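Side-chain contact in universal stress protein (Archaeoglobus fulgidus, PDB 3LOQ), which binds the nucleotide AMP and belongs to the universal stress protein A family, though its precise cellular role is not established: residues Q93-A97 with A98-A102. Numbering follows the deposited sequence.
Sequences QKIEA and AGIKA
Two backbone N-H groups from the turn converge on the carbonyl oxygen of I95: A98 N donates to I95 O at 3.0 Å, and I100 N adds a weak bond to I95 O at 3.3 Å. A98 N also makes a weak bond to the oxygen of K94, so this N-H is shared between successive carbonyls. One residue on, G99 N meets E96 O at 2.9 Å, with 154° at the hydrogen. The I100-to-I95 and G99-to-E96 bonds, together with the positive phi of G99 (74°), make a Schellman motif, which turns the chain back beside the last turn of the helix. The apolar contact that belongs to this motif is present too: the CG2 methyl of I95, anti to the backbone N, faces the returning chain and lies 3.8 Å from I100 CB. Further along the returning chain, I95 CG2 also lies 3.7 Å from A102 CB. The A102 methyl points back at the helix and rests against CB and CG2 of I95. On the more exposed flank, E96 CA directs its hydrogen at I100 O, 3.5 Å away. The E96 chain bends sharply at chi2 (-89°), which folds the carboxylate back alongside A102, its carbon CD lying 3.9 Å from A102 CB. Bound AMP lies about 13 Å from the I95 side chain. The turn closes helix 75-97 and leads into strand 101-104, completing a beta-alpha-beta crossover from the parallel neighbour, strand 52-60. The backbone of K101 bonds to E51 and I53, while I95 and I100 pack inward on I53 of strand 52-60 and on L42 of helix 42-47, which A98 also touches.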
ATOM      1  N   GLN A  93       6.765  -3.059 -20.811  1.00 52.98           N
ATOM      2  CA  GLN A  93       6.380  -4.247 -21.571  1.00 56.20           C
ATOM      3  C   GLN A  93       5.479  -5.158 -20.753  1.00 53.34           C
ATOM      4  O   GLN A  93       4.418  -5.577 -21.218  1.00 52.56           O
ATOM      5  CB  GLN A  93       7.618  -5.025 -22.018  1.00 60.31           C
ATOM      6  CG  GLN A  93       7.315  -6.381 -22.638  1.00 62.09           C
ATOM      7  CD  GLN A  93       8.576  -7.105 -23.089  1.00 65.77           C
ATOM      8  OE1 GLN A  93       9.279  -7.717 -22.283  1.00 61.44           O
ATOM      9  NE2 GLN A  93       8.870  -7.029 -24.382  1.00 66.84           N
ATOM     10  N   LYS A  94       5.912  -5.462 -19.531  1.00 46.88           N
ATOM     11  CA  LYS A  94       5.198  -6.409 -18.680  1.00 48.08           C
ATOM     12  C   LYS A  94       3.784  -5.896 -18.339  1.00 54.71           C
ATOM     13  O   LYS A  94       2.818  -6.670 -18.322  1.00 56.70           O
ATOM     14  CB  LYS A  94       6.016  -6.716 -17.419  1.00 44.86           C
ATOM     15  CG  LYS A  94       5.458  -7.852 -16.562  1.00 48.94           C
ATOM     16  CD  LYS A  94       6.392  -8.233 -15.405  1.00 51.15           C
ATOM     17  CE  LYS A  94       5.793  -9.391 -14.581  1.00 58.65           C
ATOM     18  NZ  LYS A  94       6.774 -10.105 -13.675  1.00 62.72           N
ATOM     19  N   ILE A  95       3.665  -4.588 -18.107  1.00 52.08           N
ATOM     20  CA  ILE A  95       2.361  -3.960 -17.870  1.00 53.66           C
ATOM     21  C   ILE A  95       1.444  -4.061 -19.096  1.00 52.64           C
ATOM     22  O   ILE A  95       0.285  -4.465 -18.979  1.00 54.22           O
ATOM     23  CB  ILE A  95       2.513  -2.477 -17.442  1.00 47.63           C
ATOM     24  CG1 ILE A  95       3.393  -2.372 -16.193  1.00 37.98           C
ATOM     25  CG2 ILE A  95       1.148  -1.831 -17.208  1.00 43.98           C
ATOM     26  CD1 ILE A  95       3.777  -0.955 -15.836  1.00 38.86           C
ATOM     27  N   GLU A  96       1.963  -3.701 -20.271  1.00 52.92           N
ATOM     28  CA  GLU A  96       1.177  -3.795 -21.505  1.00 53.25           C
ATOM     29  C   GLU A  96       0.698  -5.224 -21.706  1.00 54.11           C
ATOM     30  O   GLU A  96      -0.425  -5.458 -22.147  1.00 55.42           O
ATOM     31  CB  GLU A  96       1.999  -3.411 -22.730  1.00 56.82           C
ATOM     32  CG  GLU A  96       2.949  -2.255 -22.561  1.00 70.63           C
ATOM     33  CD  GLU A  96       2.320  -0.922 -22.874  1.00 77.63           C
ATOM     34  OE1 GLU A  96       3.049  -0.040 -23.390  1.00 80.70           O
ATOM     35  OE2 GLU A  96       1.106  -0.762 -22.607  1.00 77.45           O
ATOM     36  N   ALA A  97       1.559  -6.181 -21.389  1.00 50.77           N
ATOM     37  CA  ALA A  97       1.249  -7.584 -21.651  1.00 54.07           C
ATOM     38  C   ALA A  97       0.083  -8.057 -20.788  1.00 53.67           C
ATOM     39  O   ALA A  97      -0.576  -9.041 -21.107  1.00 55.79           O
ATOM     40  CB  ALA A  97       2.482  -8.460 -21.434  1.00 47.65           C
ATOM     41  N   ALA A  98      -0.174  -7.343 -19.698  1.00 49.76           N
ATOM     42  CA  ALA A  98      -1.260  -7.698 -18.793  1.00 48.96           C
ATOM     43  C   ALA A  98      -2.550  -6.973 -19.172  1.00 54.17           C
ATOM     44  O   ALA A  98      -3.561  -7.055 -18.463  1.00 53.70           O
ATOM     45  CB  ALA A  98      -0.873  -7.384 -17.356  1.00 48.44           C
ATOM     46  N   GLY A  99      -2.514  -6.267 -20.295  1.00 58.38           N
ATOM     47  CA  GLY A  99      -3.684  -5.544 -20.772  1.00 61.64           C
ATOM     48  C   GLY A  99      -3.972  -4.286 -19.968  1.00 64.38           C
ATOM     49  O   GLY A  99      -5.125  -3.887 -19.814  1.00 62.29           O
ATOM     50  N   ILE A 100      -2.915  -3.666 -19.449  1.00 59.04           N
ATOM     51  CA  ILE A 100      -3.036  -2.386 -18.776  1.00 52.53           C
ATOM     52  C   ILE A 100      -2.186  -1.343 -19.490  1.00 55.41           C
ATOM     53  O   ILE A 100      -1.056  -1.621 -19.880  1.00 52.40           O
ATOM     54  CB  ILE A 100      -2.567  -2.501 -17.317  1.00 51.53           C
ATOM     55  CG1 ILE A 100      -3.416  -3.541 -16.579  1.00 46.55           C
ATOM     56  CG2 ILE A 100      -2.603  -1.134 -16.611  1.00 42.71           C
ATOM     57  CD1 ILE A 100      -2.969  -3.771 -15.151  1.00 43.42           C
ATOM     58  N   LYS A 101      -2.720  -0.136 -19.656  1.00 56.73           N
ATOM     59  CA  LYS A 101      -1.944   0.951 -20.247  1.00 58.60           C
ATOM     60  C   LYS A 101      -0.748   1.319 -19.352  1.00 54.28           C
ATOM     61  O   LYS A 101      -0.875   1.427 -18.134  1.00 47.78           O
ATOM     62  CB  LYS A 101      -2.830   2.172 -20.478  1.00 66.75           C
ATOM     63  CG  LYS A 101      -2.290   3.173 -21.489  1.00 81.18           C
ATOM     64  CD  LYS A 101      -3.083   4.492 -21.452  1.00 96.68           C
ATOM     65  CE  LYS A 101      -4.603   4.272 -21.532  1.00105.65           C
ATOM     66  NZ  LYS A 101      -5.398   5.498 -21.176  1.00106.42           N
ATOM     67  N   ALA A 102       0.413   1.502 -19.964  1.00 50.99           N
ATOM     68  CA  ALA A 102       1.608   1.873 -19.230  1.00 47.87           C
ATOM     69  C   ALA A 102       2.165   3.210 -19.714  1.00 52.75           C
ATOM     70  O   ALA A 102       2.170   3.500 -20.908  1.00 54.97           O
ATOM     71  CB  ALA A 102       2.649   0.795 -19.368  1.00 44.13           C
TER